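Local atomic coordinates of Slr1951 protein (Synechocystis sp., PDB entry 3HX1), a protein that is of unknown function but carries an FHA domain, a fold that in its relatives recognises phosphothreonine, and so probably binds phosphorylated protein partners. Residues A[34-39]-A[49-54]. Numbering follows the deposited sequence.
Sequences IGRSPR and VSRIHA
Arg51 N sits over one face of the Arg36 guanidinium, displaced from its centre and 4.3 Å from the plane, while Val49 O lies near its edge, tilted from that plane. The Arg39 guanidinium takes Ile52 CG1 over one face, and its NH2 reaches Arg51 CB at 3.5 Å. At the edge of the His53 ring, in plane, Ser50 N donates to ND1 (3.2 Å), while Gly83 O binds NE2; these two bonds fix the ring's rotation. This is the FHA-domain signature, Gly-Arg against Ser-Arg-Ile-His, in a loop region that in relatives meets the phosphopeptide. Arg36 NH1 donates to Val49 O at 2.6 Å from above the carbonyl plane, bent at hydrogen (135°); CG between the backbone N and carbonyl carbon (chi1 73°) starts an extended chain alongside this oxygen. An alanine here would probably leave Val49 O without this donor and the loop at Val49 less firmly held. Backbone bonds tie the loops: Arg36 N to Ser50 O is nearly straight (171°), and Ser37 N meets Arg51 O on a lone pair. A classic beta bulge, His53 and Ala54 both facing Ile34, opens the antiparallel pairing of strands 31-35 and 54-58: Ile34 N donates to Ala54 O (2.9 Å), and Ala54 N returns to Ile34 O at 3.2 Å.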
loop_
_atom_site.group_PDB
_atom_site.type_symbol
_atom_site.label_atom_id
_atom_site.label_comp_id
_atom_site.label_asym_id
_atom_site.label_seq_id
_atom_site.Cartn_x
_atom_site.Cartn_y
_atom_site.Cartn_z
ATOM N N ILE A 34 -5.816 0.294 -3.542
ATOM C CA ILE A 34 -5.747 0.056 -2.113
ATOM C C ILE A 34 -6.624 1.048 -1.382
ATOM O O ILE A 34 -6.644 2.235 -1.722
ATOM C CB ILE A 34 -4.306 0.227 -1.622
ATOM C CG1 ILE A 34 -3.395 -0.778 -2.327
ATOM C CG2 ILE A 34 -4.245 0.054 -0.123
ATOM C CD1 ILE A 34 -1.931 -0.556 -2.048
ATOM N N GLY A 35 -7.344 0.572 -0.369
ATOM C CA GLY A 35 -8.207 1.463 0.381
ATOM C C GLY A 35 -9.082 0.740 1.376
ATOM O O GLY A 35 -9.024 -0.485 1.483
ATOM N N ARG A 36 -9.905 1.501 2.093
ATOM C CA ARG A 36 -10.793 0.945 3.105
ATOM C C ARG A 36 -12.107 0.375 2.563
ATOM O O ARG A 36 -12.807 -0.357 3.266
ATOM C CB ARG A 36 -11.116 2.011 4.160
ATOM C CG ARG A 36 -12.068 3.115 3.713
ATOM C CD ARG A 36 -12.588 3.851 4.944
ATOM N NE ARG A 36 -13.603 4.850 4.636
ATOM C CZ ARG A 36 -13.395 6.164 4.681
ATOM N NH1 ARG A 36 -12.203 6.639 5.023
ATOM N NH2 ARG A 36 -14.377 7.011 4.393
ATOM N N SER A 37 -12.440 0.709 1.321
ATOM C CA SER A 37 -13.682 0.231 0.732
ATOM C C SER A 37 -13.600 -1.162 0.140
ATOM O O SER A 37 -12.517 -1.650 -0.185
ATOM C CB SER A 37 -14.155 1.195 -0.357
ATOM O OG SER A 37 -14.979 0.525 -1.301
ATOM N N PRO A 38 -14.754 -1.834 0.018
ATOM C CA PRO A 38 -14.817 -3.184 -0.552
ATOM C C PRO A 38 -14.402 -3.140 -2.021
ATOM O O PRO A 38 -14.042 -4.160 -2.592
ATOM C CB PRO A 38 -16.285 -3.557 -0.387
ATOM C CG PRO A 38 -16.667 -2.861 0.863
ATOM C CD PRO A 38 -16.031 -1.493 0.670
ATOM N N ARG A 39 -14.462 -1.951 -2.625
ATOM C CA ARG A 39 -14.077 -1.762 -4.035
ATOM C C ARG A 39 -12.592 -2.053 -4.256
ATOM O O ARG A 39 -12.211 -2.666 -5.254
ATOM C CB ARG A 39 -14.348 -0.319 -4.489
ATOM C CG ARG A 39 -15.703 -0.044 -5.127
ATOM C CD ARG A 39 -15.764 1.403 -5.623
ATOM N NE ARG A 39 -15.543 2.363 -4.536
ATOM C CZ ARG A 39 -15.038 3.587 -4.693
ATOM N NH1 ARG A 39 -14.691 4.021 -5.899
ATOM N NH2 ARG A 39 -14.882 4.384 -3.642
ATOM N N VAL A 49 -8.024 5.870 6.364
ATOM C CA VAL A 49 -7.735 5.464 5.001
ATOM C C VAL A 49 -8.921 5.752 4.093
ATOM O O VAL A 49 -10.049 5.382 4.393
ATOM C CB VAL A 49 -7.417 3.964 4.931
ATOM C CG1 VAL A 49 -7.365 3.510 3.475
ATOM C CG2 VAL A 49 -6.098 3.697 5.620
ATOM N N SER A 50 -8.662 6.414 2.978
ATOM C CA SER A 50 -9.727 6.730 2.034
ATOM C C SER A 50 -10.285 5.447 1.414
ATOM O O SER A 50 -9.657 4.382 1.489
ATOM C CB SER A 50 -9.193 7.644 0.925
ATOM O OG SER A 50 -8.727 8.869 1.461
ATOM N N ARG A 51 -11.462 5.553 0.805
ATOM C CA ARG A 51 -12.082 4.395 0.172
ATOM C C ARG A 51 -11.096 3.742 -0.766
ATOM O O ARG A 51 -10.970 2.517 -0.775
ATOM C CB ARG A 51 -13.361 4.818 -0.547
ATOM C CG ARG A 51 -14.437 5.138 0.475
ATOM C CD ARG A 51 -15.738 5.608 -0.121
ATOM N NE ARG A 51 -16.739 5.714 0.932
ATOM C CZ ARG A 51 -17.956 6.216 0.766
ATOM N NH1 ARG A 51 -18.328 6.667 -0.426
ATOM N NH2 ARG A 51 -18.797 6.262 1.795
ATOM N N ILE A 52 -10.403 4.573 -1.542
ATOM C CA ILE A 52 -9.366 4.129 -2.471
ATOM C C ILE A 52 -8.241 5.118 -2.196
ATOM O O ILE A 52 -8.260 6.250 -2.679
ATOM C CB ILE A 52 -9.790 4.256 -3.955
ATOM C CG1 ILE A 52 -11.038 3.415 -4.240
ATOM C CG2 ILE A 52 -8.638 3.812 -4.839
ATOM C CD1 ILE A 52 -10.809 1.898 -4.289
ATOM N N HIS A 53 -7.266 4.676 -1.409
ATOM C CA HIS A 53 -6.143 5.509 -0.984
ATOM C C HIS A 53 -4.953 5.590 -1.938
ATOM O O HIS A 53 -4.268 6.611 -1.996
ATOM C CB HIS A 53 -5.657 5.013 0.377
ATOM C CG HIS A 53 -4.965 6.062 1.186
ATOM N ND1 HIS A 53 -5.601 6.775 2.182
ATOM C CD2 HIS A 53 -3.685 6.515 1.152
ATOM C CE1 HIS A 53 -4.743 7.618 2.733
ATOM N NE2 HIS A 53 -3.575 7.479 2.126
ATOM N N ALA A 54 -4.688 4.521 -2.673
ATOM C CA ALA A 54 -3.561 4.539 -3.581
ATOM C C ALA A 54 -3.627 3.408 -4.593
ATOM O O ALA A 54 -4.610 2.666 -4.642
ATOM C CB ALA A 54 -2.279 4.444 -2.780
#